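Local coordinates for dextranase (Pseudarthrobacter oxydans, PDB 6NZS), which hydrolyses internal alpha-1,6-glucosidic linkages of dextran, as an endo-acting glycoside hydrolase of family 49, at residues Q275-T279 / L316-S320; Q115-S119 / T432-N436. All coordinates share one frame; numbering follows the deposited sequence.

Interaction 1 (Q275-T279 / L316-S320)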
# COMPACT_ATOMS: atom_id res chain seq x y z
N GLN A 275 -6.06 -20.88 -13.94
CA GLN A 275 -6.61 -20.01 -12.90
C GLN A 275 -5.88 -20.25 -11.59
O GLN A 275 -5.84 -21.39 -11.09
CB GLN A 275 -8.11 -20.28 -12.71
CG GLN A 275 -8.73 -19.54 -11.51
CD GLN A 275 -9.08 -18.10 -11.85
OE1 GLN A 275 -9.86 -17.85 -12.76
NE2 GLN A 275 -8.50 -17.16 -11.11
N TYR A 276 -5.31 -19.19 -11.03
CA TYR A 276 -4.69 -19.21 -9.72
C TYR A 276 -5.56 -18.42 -8.75
O TYR A 276 -6.28 -17.50 -9.15
CB TYR A 276 -3.30 -18.54 -9.76
CG TYR A 276 -2.30 -19.30 -10.59
CD1 TYR A 276 -1.59 -20.36 -10.05
CD2 TYR A 276 -2.08 -18.97 -11.92
CE1 TYR A 276 -0.67 -21.07 -10.81
CE2 TYR A 276 -1.17 -19.68 -12.69
CZ TYR A 276 -0.47 -20.72 -12.13
OH TYR A 276 0.43 -21.44 -12.90
N LYS A 277 -5.52 -18.80 -7.48
CA LYS A 277 -6.25 -18.07 -6.45
C LYS A 277 -5.40 -17.99 -5.19
O LYS A 277 -4.85 -18.99 -4.74
CB LYS A 277 -7.58 -18.76 -6.10
CG LYS A 277 -8.63 -18.68 -7.20
CD LYS A 277 -9.92 -19.38 -6.81
CE LYS A 277 -11.00 -19.16 -7.86
NZ LYS A 277 -12.23 -19.96 -7.60
N VAL A 278 -5.32 -16.79 -4.62
CA VAL A 278 -4.83 -16.60 -3.27
C VAL A 278 -5.91 -15.76 -2.59
O VAL A 278 -6.11 -14.60 -2.96
CB VAL A 278 -3.48 -15.87 -3.24
CG1 VAL A 278 -3.07 -15.57 -1.80
CG2 VAL A 278 -2.41 -16.72 -3.94
N THR A 279 -6.67 -16.38 -1.68
CA THR A 279 -7.84 -15.71 -1.13
C THR A 279 -7.92 -15.95 0.37
O THR A 279 -7.20 -16.78 0.93
CB THR A 279 -9.14 -16.20 -1.79
OG1 THR A 279 -9.37 -17.58 -1.46
CG2 THR A 279 -9.06 -16.06 -3.31
N LEU A 316 4.50 -12.61 -2.70
CA LEU A 316 3.73 -13.39 -3.66
C LEU A 316 4.38 -13.26 -5.02
O LEU A 316 4.63 -12.14 -5.49
CB LEU A 316 2.28 -12.88 -3.73
CG LEU A 316 1.44 -13.05 -2.47
CD1 LEU A 316 0.14 -12.28 -2.62
CD2 LEU A 316 1.18 -14.52 -2.16
N GLN A 317 4.62 -14.39 -5.68
CA GLN A 317 5.23 -14.38 -7.00
C GLN A 317 4.58 -15.44 -7.87
O GLN A 317 4.28 -16.54 -7.39
CB GLN A 317 6.75 -14.62 -6.93
CG GLN A 317 7.39 -14.81 -8.31
CD GLN A 317 8.90 -14.68 -8.27
OE1 GLN A 317 9.46 -14.14 -7.32
NE2 GLN A 317 9.56 -15.19 -9.31
N PHE A 318 4.37 -15.10 -9.14
CA PHE A 318 3.74 -15.99 -10.10
C PHE A 318 4.54 -16.02 -11.39
O PHE A 318 5.32 -15.12 -11.68
CB PHE A 318 2.32 -15.53 -10.41
CG PHE A 318 1.39 -15.63 -9.25
CD1 PHE A 318 1.32 -14.61 -8.31
CD2 PHE A 318 0.61 -16.75 -9.09
CE1 PHE A 318 0.46 -14.72 -7.22
CE2 PHE A 318 -0.25 -16.86 -8.02
CZ PHE A 318 -0.32 -15.86 -7.08
N ALA A 319 4.31 -17.08 -12.16
CA ALA A 319 4.89 -17.25 -13.48
C ALA A 319 3.76 -17.28 -14.49
O ALA A 319 2.77 -18.00 -14.30
CB ALA A 319 5.69 -18.55 -13.56
N SER A 320 3.90 -16.51 -15.57
CA SER A 320 2.87 -16.40 -16.60
C SER A 320 3.36 -17.08 -17.87
O SER A 320 4.40 -16.69 -18.42
CB SER A 320 2.54 -14.93 -16.89
OG SER A 320 1.58 -14.84 -17.94
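Phe318 turns the CD2-CE2 side of its ring toward one face of Tyr276, in an offset edge-to-face pair with centroids 5.7 Å apart and planes at 67°. The approach is off-centre: Phe318 CD2 lies over the rim of the tyrosine, and Phe318 CE2 comes 3.9 Å from Tyr276 CB. Both rings have CG anti to the carbonyl carbon (chi1 -66° for Tyr276, -67° for Phe318); the strands run antiparallel, and the two side chains slide past each other in opposite directions. At its far end the phenylalanine meets Val278, whose CG2 sits in the ring plane 3.9 Å from Phe318 CZ. Val278 CG1 and Leu316 CD2, 4.4 Å apart, extend the apolar layer more loosely. The strands' axes are 10.4 Å apart and no hydrogen bond joins them, as expected of two different faces of a right-handed parallel beta-helix packing across its interior. Phe268, from the next strand of the sheet that holds 316-320, stacks on Phe318 and also meets the Tyr276 ring. The phenol is fixed from its own side of the contact, Tyr276 OH being hydrogen-bonded to the backbone N of Gln273.

Interaction 2 (Q115-S119 / T432-N436); sequences QIRPS and TVIHN
Arg117 reaches from the N-terminal Ig-like domain to the backbone of Ile434 in the beta-solenoid, so this contact belongs to the interface between the two domains. Its polar part rests on a hydrogen bond: Arg117 NH1 donates to Ile434 O at 2.8 Å, with an N-H...O angle of 154°. The oxygen lies in the guanidinium plane and the donor sits almost straight beyond the carbonyl. An extended chain from CG to NE carries the group this far, with CD passing 3.6 Å from Ile434 O on the way.

The guanidinium also comes close to His435, its plane 14° from that of the imidazole although the two side chains cross at about a right angle; Arg117 NH1 and His435 CE1 are 3.3 Å apart. The imidazole has polar partners of its own, NE2 bonding to Glu149 and ND1 to His179, both in the N-terminal domain, and these bonds would restrict its rotation. Methionine in place of Arg117 would probably leave Ile434 O without this donor and His435 without the flat cation beside it.

The apolar part lies nearer the backbone. Ile434 places CG1 between its backbone N and carbonyl carbon (chi1 56°), which leaves CG2 anti to the carbonyl carbon and directed at the Arg117-Pro118 peptide. That peptide bond is cis. Arg117 CB and Pro118 CD each lie 3.8 Å from Ile434 CG2, and Val404 of the adjacent solenoid strand touches both the proline and the isoleucine. Farther along, Pro118 CG rests 3.9 Å from the methyl CG2 of Thr432. The closest approach of Ile434 CG2 is to the proline's backbone nitrogen, Pro118 N, at 3.5 Å.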
# COMPACT_ATOMS: atom_id res chain seq x y z
N GLN A 115 -10.32 11.07 15.10
CA GLN A 115 -10.58 11.37 13.70
C GLN A 115 -10.49 10.10 12.87
O GLN A 115 -9.63 9.24 13.12
CB GLN A 115 -9.61 12.43 13.19
CG GLN A 115 -9.93 13.80 13.80
CD GLN A 115 -11.29 14.32 13.34
OE1 GLN A 115 -11.60 14.30 12.16
NE2 GLN A 115 -12.11 14.79 14.29
N ILE A 116 -11.38 9.98 11.89
CA ILE A 116 -11.38 8.88 10.93
C ILE A 116 -10.76 9.38 9.64
O ILE A 116 -11.11 10.46 9.15
CB ILE A 116 -12.81 8.37 10.67
CG1 ILE A 116 -13.41 7.80 11.95
CG2 ILE A 116 -12.83 7.34 9.54
CD1 ILE A 116 -14.91 7.63 11.91
N ARG A 117 -9.82 8.61 9.09
CA ARG A 117 -9.29 8.91 7.76
C ARG A 117 -9.41 7.63 6.94
O ARG A 117 -9.00 6.56 7.41
CB ARG A 117 -7.83 9.37 7.80
CG ARG A 117 -7.64 10.75 8.44
CD ARG A 117 -6.31 11.39 7.95
NE ARG A 117 -6.13 12.76 8.44
CZ ARG A 117 -5.09 13.56 8.17
NH1 ARG A 117 -4.08 13.17 7.38
NH2 ARG A 117 -5.06 14.78 8.69
N PRO A 118 -9.96 7.69 5.71
CA PRO A 118 -10.43 8.86 4.94
C PRO A 118 -11.47 9.73 5.67
O PRO A 118 -12.46 9.22 6.20
CB PRO A 118 -11.03 8.23 3.68
CG PRO A 118 -10.23 6.98 3.48
CD PRO A 118 -10.00 6.46 4.90
N SER A 119 -11.21 11.04 5.70
CA SER A 119 -12.13 11.99 6.31
C SER A 119 -13.47 12.03 5.59
O SER A 119 -14.47 12.45 6.19
CB SER A 119 -11.50 13.38 6.30
OG SER A 119 -10.33 13.39 7.09
N THR A 432 -7.41 7.66 -1.87
CA THR A 432 -7.20 8.56 -0.75
C THR A 432 -5.86 8.24 -0.12
O THR A 432 -5.67 7.15 0.44
CB THR A 432 -8.32 8.45 0.28
OG1 THR A 432 -9.59 8.63 -0.36
CG2 THR A 432 -8.18 9.52 1.33
N VAL A 433 -4.94 9.20 -0.19
CA VAL A 433 -3.65 9.10 0.48
C VAL A 433 -3.84 9.75 1.84
O VAL A 433 -3.78 10.97 1.97
CB VAL A 433 -2.55 9.78 -0.34
CG1 VAL A 433 -1.17 9.52 0.27
CG2 VAL A 433 -2.59 9.28 -1.81
N ILE A 434 -4.11 8.92 2.85
CA ILE A 434 -4.52 9.46 4.15
C ILE A 434 -3.33 10.04 4.91
O ILE A 434 -3.52 10.94 5.74
CB ILE A 434 -5.30 8.43 5.00
CG1 ILE A 434 -4.52 7.13 5.20
CG2 ILE A 434 -6.70 8.18 4.40
CD1 ILE A 434 -5.13 6.25 6.32
N HIS A 435 -2.13 9.53 4.66
CA HIS A 435 -0.91 10.04 5.27
C HIS A 435 0.23 9.83 4.30
O HIS A 435 0.17 8.97 3.42
CB HIS A 435 -0.59 9.31 6.57
CG HIS A 435 -1.58 9.58 7.65
ND1 HIS A 435 -1.74 10.83 8.21
CD2 HIS A 435 -2.49 8.77 8.26
CE1 HIS A 435 -2.69 10.79 9.12
NE2 HIS A 435 -3.16 9.55 9.17
N ASN A 436 1.29 10.61 4.49
CA ASN A 436 2.52 10.41 3.74
C ASN A 436 3.64 11.09 4.49
O ASN A 436 3.41 12.09 5.18
CB ASN A 436 2.42 10.96 2.31
CG ASN A 436 2.55 12.47 2.27
OD1 ASN A 436 3.63 13.01 2.02
ND2 ASN A 436 1.45 13.17 2.55

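How the interactions relate
The two contacts share the beta-solenoid but use it differently. In interaction 1 both strands belong to the solenoid and their side chains meet within its core; in interaction 2 only 432-436 does, and its partner comes from the N-terminal Ig-like domain. Strands 275-279 and 423-435 fall in the same extended strand network, yet the contact centres are about 31 Å apart, on opposite sides of the chain's centre. Both are largely buried, and the chemistry follows the setting: aromatic and aliphatic groups alone join the segments of interaction 1, whereas the domain interface combines aliphatic packing with an arginine-to-carbonyl hydrogen bond and a guanidinium close to an imidazole.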